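Local atomic coordinates of thiosulfate reductase (Thermus thermophilus, PDB entry 2VPZ), a protein that probably catalyses redox chemistry on sulfur compounds, using a molybdenum centre held by two molybdopterin guanine dinucleotides together with a [4Fe-4S] cluster. Residues A125-E130 with L459-A464; A115-A120 with I479-T484. One frame throughout, in Å; residues are numbered along the deposited sequence.

Contact 1 of 2, residues A125-E130 with L459-A464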
loop_
_atom_site.group_PDB
_atom_site.type_symbol
_atom_site.label_atom_id
_atom_site.label_comp_id
_atom_site.label_asym_id
_atom_site.label_seq_id
_atom_site.Cartn_x
_atom_site.Cartn_y
_atom_site.Cartn_z
ATOM N N ALA A 125 -3.575 69.030 1.175
ATOM C CA ALA A 125 -4.509 69.912 1.917
ATOM C C ALA A 125 -4.980 71.141 1.077
ATOM O O ALA A 125 -6.177 71.469 1.054
ATOM C CB ALA A 125 -3.883 70.395 3.263
ATOM N N LYS A 126 -4.059 71.817 0.399
ATOM C CA LYS A 126 -4.403 72.969 -0.451
ATOM C C LYS A 126 -5.525 72.576 -1.463
ATOM O O LYS A 126 -6.561 73.255 -1.554
ATOM C CB LYS A 126 -3.153 73.488 -1.199
ATOM C CG LYS A 126 -3.144 74.986 -1.565
ATOM C CD LYS A 126 -3.433 75.222 -3.056
ATOM C CE LYS A 126 -2.677 76.442 -3.615
ATOM N NZ LYS A 126 -2.132 76.206 -4.999
ATOM N N LYS A 127 -5.315 71.467 -2.180
ATOM C CA LYS A 127 -6.249 70.897 -3.180
ATOM C C LYS A 127 -7.584 70.432 -2.568
ATOM O O LYS A 127 -8.663 70.649 -3.149
ATOM C CB LYS A 127 -5.602 69.716 -3.933
ATOM C CG LYS A 127 -4.857 70.075 -5.225
ATOM C CD LYS A 127 -5.838 70.275 -6.390
ATOM C CE LYS A 127 -5.263 71.197 -7.475
ATOM N NZ LYS A 127 -3.963 70.704 -8.054
ATOM N N MET A 128 -7.504 69.786 -1.405
ATOM C CA MET A 128 -8.673 69.284 -0.683
ATOM C C MET A 128 -9.587 70.430 -0.222
ATOM O O MET A 128 -10.822 70.305 -0.249
ATOM C CB MET A 128 -8.254 68.444 0.554
ATOM C CG MET A 128 -7.549 67.107 0.284
ATOM S SD MET A 128 -7.421 66.030 1.756
ATOM C CE MET A 128 -9.170 65.597 2.038
ATOM N N LEU A 129 -8.974 71.537 0.191
ATOM C CA LEU A 129 -9.684 72.722 0.690
ATOM C C LEU A 129 -10.456 73.450 -0.429
ATOM O O LEU A 129 -11.581 73.940 -0.208
ATOM C CB LEU A 129 -8.697 73.658 1.455
ATOM C CG LEU A 129 -8.148 73.068 2.775
ATOM C CD1 LEU A 129 -6.984 73.908 3.336
ATOM C CD2 LEU A 129 -9.287 72.950 3.814
ATOM N N GLU A 130 -9.873 73.471 -1.625
ATOM C CA GLU A 130 -10.487 74.065 -2.817
ATOM C C GLU A 130 -11.747 73.303 -3.217
ATOM O O GLU A 130 -12.748 73.925 -3.592
ATOM C CB GLU A 130 -9.520 74.087 -4.002
ATOM C CG GLU A 130 -8.336 75.029 -3.891
ATOM C CD GLU A 130 -7.345 74.851 -5.036
ATOM O OE1 GLU A 130 -7.675 74.069 -5.952
ATOM O OE2 GLU A 130 -6.263 75.478 -5.013
ATOM N N LEU A 459 -11.223 63.457 -12.230
ATOM C CA LEU A 459 -11.001 63.975 -10.879
ATOM C C LEU A 459 -10.108 65.216 -10.774
ATOM O O LEU A 459 -9.224 65.425 -11.606
ATOM C CB LEU A 459 -10.462 62.863 -9.939
ATOM C CG LEU A 459 -11.294 61.637 -9.503
ATOM C CD1 LEU A 459 -10.389 60.519 -8.918
ATOM C CD2 LEU A 459 -12.383 62.044 -8.484
ATOM N N ASP A 460 -10.340 66.027 -9.742
ATOM C CA ASP A 460 -9.509 67.194 -9.456
ATOM C C ASP A 460 -8.312 66.729 -8.589
ATOM O O ASP A 460 -7.198 67.228 -8.750
ATOM C CB ASP A 460 -10.288 68.321 -8.754
ATOM C CG ASP A 460 -11.225 69.087 -9.707
ATOM O OD1 ASP A 460 -10.895 69.175 -10.911
ATOM O OD2 ASP A 460 -12.267 69.601 -9.239
ATOM N N LEU A 461 -8.531 65.783 -7.681
ATOM C CA LEU A 461 -7.437 65.244 -6.864
ATOM C C LEU A 461 -7.563 63.722 -6.591
ATOM O O LEU A 461 -8.642 63.219 -6.264
ATOM C CB LEU A 461 -7.288 66.004 -5.518
ATOM C CG LEU A 461 -6.287 65.466 -4.476
ATOM C CD1 LEU A 461 -4.851 65.932 -4.807
ATOM C CD2 LEU A 461 -6.697 65.900 -3.044
ATOM N N TYR A 462 -6.471 62.992 -6.788
ATOM C CA TYR A 462 -6.439 61.559 -6.536
ATOM C C TYR A 462 -5.115 61.149 -5.835
ATOM O O TYR A 462 -4.027 61.169 -6.428
ATOM C CB TYR A 462 -6.689 60.738 -7.838
ATOM C CG TYR A 462 -6.245 59.285 -7.791
ATOM C CD1 TYR A 462 -6.531 58.472 -6.682
ATOM C CD2 TYR A 462 -5.476 58.734 -8.826
ATOM C CE1 TYR A 462 -6.053 57.144 -6.594
ATOM C CE2 TYR A 462 -4.991 57.415 -8.757
ATOM C CZ TYR A 462 -5.278 56.619 -7.638
ATOM O OH TYR A 462 -4.799 55.336 -7.562
ATOM N N VAL A 463 -5.204 60.849 -4.541
ATOM C CA VAL A 463 -4.031 60.456 -3.772
ATOM C C VAL A 463 -4.048 58.932 -3.469
ATOM O O VAL A 463 -5.101 58.335 -3.221
ATOM C CB VAL A 463 -3.871 61.277 -2.427
ATOM C CG1 VAL A 463 -2.448 61.113 -1.893
ATOM C CG2 VAL A 463 -4.186 62.786 -2.668
ATOM N N ALA A 464 -2.883 58.285 -3.532
ATOM C CA ALA A 464 -2.749 56.854 -3.246
ATOM C C ALA A 464 -1.597 56.621 -2.269
ATOM O O ALA A 464 -0.487 57.070 -2.515
ATOM C CB ALA A 464 -2.536 56.043 -4.562
#
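Leu461, just before strand 462-466, reaches helix 117-134 and packs against Lys127 and Met128. The contact is small, with 154 Å² buried in all, and no hydrogen bond crosses it. Its tight part is the buried end. There CD2 of Leu461 lies 3.6 Å from CG of Met128, the closest approach between the two segments. CD2 of Leu461 also lies 4.1 Å from CB of Lys127. Within the helix segment, CD1 of Leu461 meets the lysine alone: it is 4.0 Å from CB of Lys127 and slightly farther from CG. The fork of the leucine is thus shared between two successive helix residues. Its first torsion explains the reach: CG of Leu461 stands anti to the backbone N (chi1 173°), which carries both methyls to the helix surface. Met128 is met at its CG, part way along the chain, and not at its sulfur.

The looser side is at Lys127 and Asp460, both partly exposed. Here CD of Lys127 passes 4.1 Å from the backbone O of Asp460, a loose approach. The lysine chain bends at chi2 (-79°) and again at its end. It offers its aliphatic part to the contact, and its NZ forms no salt bridge with the carboxylate of Asp460. CB of Asp460 comes no nearer than 5.4 Å, to CD of Lys127.

Around this contact, Met128 also touches Phe436 on strand 435-438 and Ile140 in a loop. Leu461 packs on Ile131 one turn further along the helix, and Val463 on Ile124 of the same helix. Backbone bonds join Leu461 and Val463 to Leu435. Helix 117-134 therefore lies against the parallel sheet where strands 435-438 and 462-466 run side by side.

Contact 2 of 2, residues A115-A120 with I479-T484. With MGD (2-amino-5,6-dimercapto-7-methyl-3,7,8a,9-tetrahydro-8-oxa-1,3,9,10-tetraaza-anthracen-4-one guanosine dinucleotide), chain H.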
loop_
_atom_site.group_PDB
_atom_site.type_symbol
_atom_site.label_atom_id
_atom_site.label_comp_id
_atom_site.label_asym_id
_atom_site.label_seq_id
_atom_site.Cartn_x
_atom_site.Cartn_y
_atom_site.Cartn_z
ATOM N N ALA A 115 9.567 64.546 -4.028
ATOM C CA ALA A 115 9.098 65.630 -3.184
ATOM C C ALA A 115 9.406 65.334 -1.741
ATOM O O ALA A 115 9.839 64.232 -1.364
ATOM C CB ALA A 115 7.572 65.839 -3.358
ATOM N N THR A 116 9.146 66.342 -0.933
ATOM C CA THR A 116 9.396 66.300 0.482
ATOM C C THR A 116 8.073 65.933 1.213
ATOM O O THR A 116 6.995 66.181 0.688
ATOM C CB THR A 116 9.956 67.720 0.903
ATOM O OG1 THR A 116 11.062 67.562 1.784
ATOM C CG2 THR A 116 8.871 68.601 1.519
ATOM N N TRP A 117 8.137 65.283 2.373
ATOM C CA TRP A 117 6.886 64.981 3.086
ATOM C C TRP A 117 6.076 66.260 3.331
ATOM O O TRP A 117 4.835 66.268 3.240
ATOM C CB TRP A 117 7.141 64.271 4.420
ATOM C CG TRP A 117 7.234 62.778 4.264
ATOM C CD1 TRP A 117 8.376 62.009 4.273
ATOM C CD2 TRP A 117 6.145 61.867 4.006
ATOM N NE1 TRP A 117 8.055 60.694 4.037
ATOM C CE2 TRP A 117 6.699 60.575 3.872
ATOM C CE3 TRP A 117 4.751 62.021 3.877
ATOM C CZ2 TRP A 117 5.902 59.425 3.608
ATOM C CZ3 TRP A 117 3.947 60.883 3.613
ATOM C CH2 TRP A 117 4.537 59.602 3.485
ATOM N N GLU A 118 6.790 67.336 3.639
ATOM C CA GLU A 118 6.213 68.655 3.902
ATOM C C GLU A 118 5.507 69.199 2.653
ATOM O O GLU A 118 4.321 69.564 2.696
ATOM C CB GLU A 118 7.313 69.623 4.390
ATOM C CG GLU A 118 8.140 69.106 5.604
ATOM C CD GLU A 118 9.038 67.876 5.279
ATOM O OE1 GLU A 118 9.711 67.881 4.224
ATOM O OE2 GLU A 118 9.082 66.933 6.108
ATOM N N GLU A 119 6.218 69.213 1.531
ATOM C CA GLU A 119 5.676 69.684 0.251
ATOM C C GLU A 119 4.498 68.838 -0.277
ATOM O O GLU A 119 3.513 69.404 -0.774
ATOM C CB GLU A 119 6.774 69.790 -0.820
ATOM C CG GLU A 119 6.313 69.330 -2.211
ATOM C CD GLU A 119 6.478 70.371 -3.323
ATOM O OE1 GLU A 119 5.444 70.796 -3.897
ATOM O OE2 GLU A 119 7.629 70.760 -3.624
ATOM N N ALA A 120 4.586 67.510 -0.182
ATOM C CA ALA A 120 3.507 66.617 -0.648
ATOM C C ALA A 120 2.246 66.742 0.229
ATOM O O ALA A 120 1.121 66.775 -0.291
ATOM C CB ALA A 120 3.990 65.119 -0.680
ATOM N N ILE A 479 1.893 60.361 -4.630
ATOM C CA ILE A 479 2.072 58.985 -4.181
ATOM C C ILE A 479 2.768 59.157 -2.816
ATOM O O ILE A 479 3.772 59.854 -2.739
ATOM C CB ILE A 479 3.051 58.173 -5.138
ATOM C CG1 ILE A 479 2.433 57.960 -6.515
ATOM C CG2 ILE A 479 3.427 56.813 -4.488
ATOM C CD1 ILE A 479 3.443 57.740 -7.667
ATOM N N LEU A 480 2.247 58.552 -1.747
ATOM C CA LEU A 480 2.883 58.636 -0.417
ATOM C C LEU A 480 3.340 57.218 0.011
ATOM O O LEU A 480 2.498 56.318 0.140
ATOM C CB LEU A 480 1.906 59.263 0.621
ATOM C CG LEU A 480 1.197 60.586 0.251
ATOM C CD1 LEU A 480 0.216 61.021 1.357
ATOM C CD2 LEU A 480 2.231 61.708 -0.034
ATOM N N PRO A 481 4.675 56.992 0.228
ATOM C CA PRO A 481 5.147 55.655 0.645
ATOM C C PRO A 481 4.923 55.275 2.113
ATOM O O PRO A 481 5.536 55.888 3.001
ATOM C CB PRO A 481 6.614 55.643 0.227
ATOM C CG PRO A 481 7.048 57.099 0.368
ATOM C CD PRO A 481 5.794 57.934 0.049
ATOM N N GLU A 482 4.067 54.289 2.380
ATOM C CA GLU A 482 3.815 53.887 3.755
ATOM C C GLU A 482 4.893 52.961 4.278
ATOM O O GLU A 482 5.649 52.315 3.528
ATOM C CB GLU A 482 2.439 53.174 3.985
ATOM C CG GLU A 482 1.909 53.466 5.423
ATOM C CD GLU A 482 0.828 52.511 5.972
ATOM O OE1 GLU A 482 0.082 51.915 5.182
ATOM O OE2 GLU A 482 0.736 52.407 7.219
ATOM N N ALA A 483 5.004 52.958 5.594
ATOM C CA ALA A 483 5.949 52.107 6.248
ATOM C C ALA A 483 5.179 50.819 6.408
ATOM O O ALA A 483 3.961 50.777 6.627
ATOM C CB ALA A 483 6.404 52.676 7.585
ATOM N N THR A 484 5.959 49.757 6.303
ATOM C CA THR A 484 5.472 48.399 6.354
ATOM C C THR A 484 5.182 47.881 7.806
ATOM O O THR A 484 5.724 48.414 8.768
ATOM C CB THR A 484 6.527 47.577 5.510
ATOM O OG1 THR A 484 5.867 46.676 4.659
ATOM C CG2 THR A 484 7.528 46.889 6.396
HETATM P PB MGD H . -4.979 43.459 -2.770
HETATM O O1B MGD H . -4.947 43.011 -4.199
HETATM O O2B MGD H . -4.102 42.778 -1.765
HETATM O O3B MGD H . -6.556 43.510 -2.433
HETATM O O3A MGD H . -9.018 43.677 -1.986
HETATM P PA MGD H . -7.651 44.443 -1.684
HETATM O O1A MGD H . -7.168 44.425 -0.243
HETATM O O2A MGD H . -7.740 45.728 -2.428
HETATM O "O5'" MGD H . -4.581 44.973 -2.689
HETATM C "C5'" MGD H . -3.829 45.498 -1.595
HETATM C "C4'" MGD H . -3.246 46.828 -2.076
HETATM O "O4'" MGD H . -2.742 47.357 -0.855
HETATM C "C3'" MGD H . -2.068 46.726 -3.009
HETATM O "O3'" MGD H . -2.030 47.968 -3.723
HETATM C "C2'" MGD H . -0.896 46.601 -2.023
HETATM O "O2'" MGD H . 0.266 47.015 -2.692
HETATM C "C1'" MGD H . -1.294 47.548 -0.889
HETATM N N9 MGD H . -0.702 47.340 0.486
HETATM C C8 MGD H . -0.387 46.171 1.049
HETATM N N7 MGD H . 0.087 46.291 2.310
HETATM C C5 MGD H . 0.042 47.603 2.629
HETATM C C6 MGD H . 0.344 48.479 3.846
HETATM O O6 MGD H . 0.833 48.007 4.933
HETATM N N1 MGD H . 0.098 49.822 3.692
HETATM C C2 MGD H . -0.389 50.393 2.547
HETATM N N2 MGD H . -0.623 51.735 2.414
HETATM N N3 MGD H . -0.682 49.633 1.483
HETATM C C4 MGD H . -0.490 48.274 1.414
HETATM C C10 MGD H . -9.518 42.608 -1.124
HETATM C C11 MGD H . -10.922 42.322 -1.537
HETATM O O11 MGD H . -10.905 42.277 -2.965
HETATM C C12 MGD H . -11.572 41.113 -0.974
HETATM S S12 MGD H . -11.549 40.768 0.705
HETATM C C13 MGD H . -12.275 40.268 -1.729
HETATM S S13 MGD H . -13.004 38.861 -1.224
HETATM C C14 MGD H . -12.576 40.420 -3.118
HETATM N N15 MGD H . -11.882 39.341 -3.878
HETATM C C16 MGD H . -11.915 39.516 -5.240
HETATM C C17 MGD H . -11.854 38.470 -6.265
HETATM O O17 MGD H . -11.709 37.254 -5.937
HETATM N N18 MGD H . -11.970 38.835 -7.543
HETATM C C19 MGD H . -12.133 40.113 -7.937
HETATM N N19 MGD H . -12.180 40.464 -9.257
HETATM N N20 MGD H . -12.227 41.095 -7.038
HETATM C C21 MGD H . -12.107 40.894 -5.730
HETATM N N22 MGD H . -12.138 41.924 -4.878
HETATM C C23 MGD H . -12.168 41.821 -3.459
#
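Trp117, in the first turn of helix 117-134, points the outer rim of its six-membered ring at Leu480 and Pro481. Its CB points past the strand, but with chi1 at -87° the ring end comes nearer. NE1 bonds to the backbone O of Asp514. CZ3 of Trp117 lies 4.0 Å from CB of Leu480 and close to its CD2. Next round the ring, CH2 of Trp117 is 3.9 Å from CB of Leu480, an oblique approach. CZ2 of Trp117 meets Pro481 twice: its O at 3.6 Å, at the ring edge and in plane, and its CD at 3.9 Å. Ala120 adds its CB against CD2 of Leu480 at 3.9 Å. All four residues are buried.

The next residue, Glu482, turns its CB away from the helix and serves the cofactor. OE1 of Glu482 accepts a hydrogen bond from N1 of the MGD guanine at 2.6 Å (148° at the hydrogen), and a weak one from N2. Tyr438 OH also bonds this oxygen. Strand 479-481 lies beside strand 462-466 in the parallel sheet. Ile521 packs on both Trp117 and Leu480, so helix 518-528 joins the same apolar cluster.

The centres of the two contacts are about 15 Å apart, and both use helix 117-134. Contact 2 takes its first turn and contact 1 its middle. On the other side lie strands 462-466 and 479-481, consecutive in the chain and neighbours in one parallel sheet. The order along the chain is 115-120, 125-130, 459-464, 479-484, so contact 1 falls within the span bridged by contact 2. The contacts also touch directly: Ala464 O and Leu480 N are 3.2 Å apart, a probable hydrogen bond between the strands. One helix thus packs across three adjacent strands, and Asp466, at the end of one, and Glu482, just after another, bind the MGD cofactor.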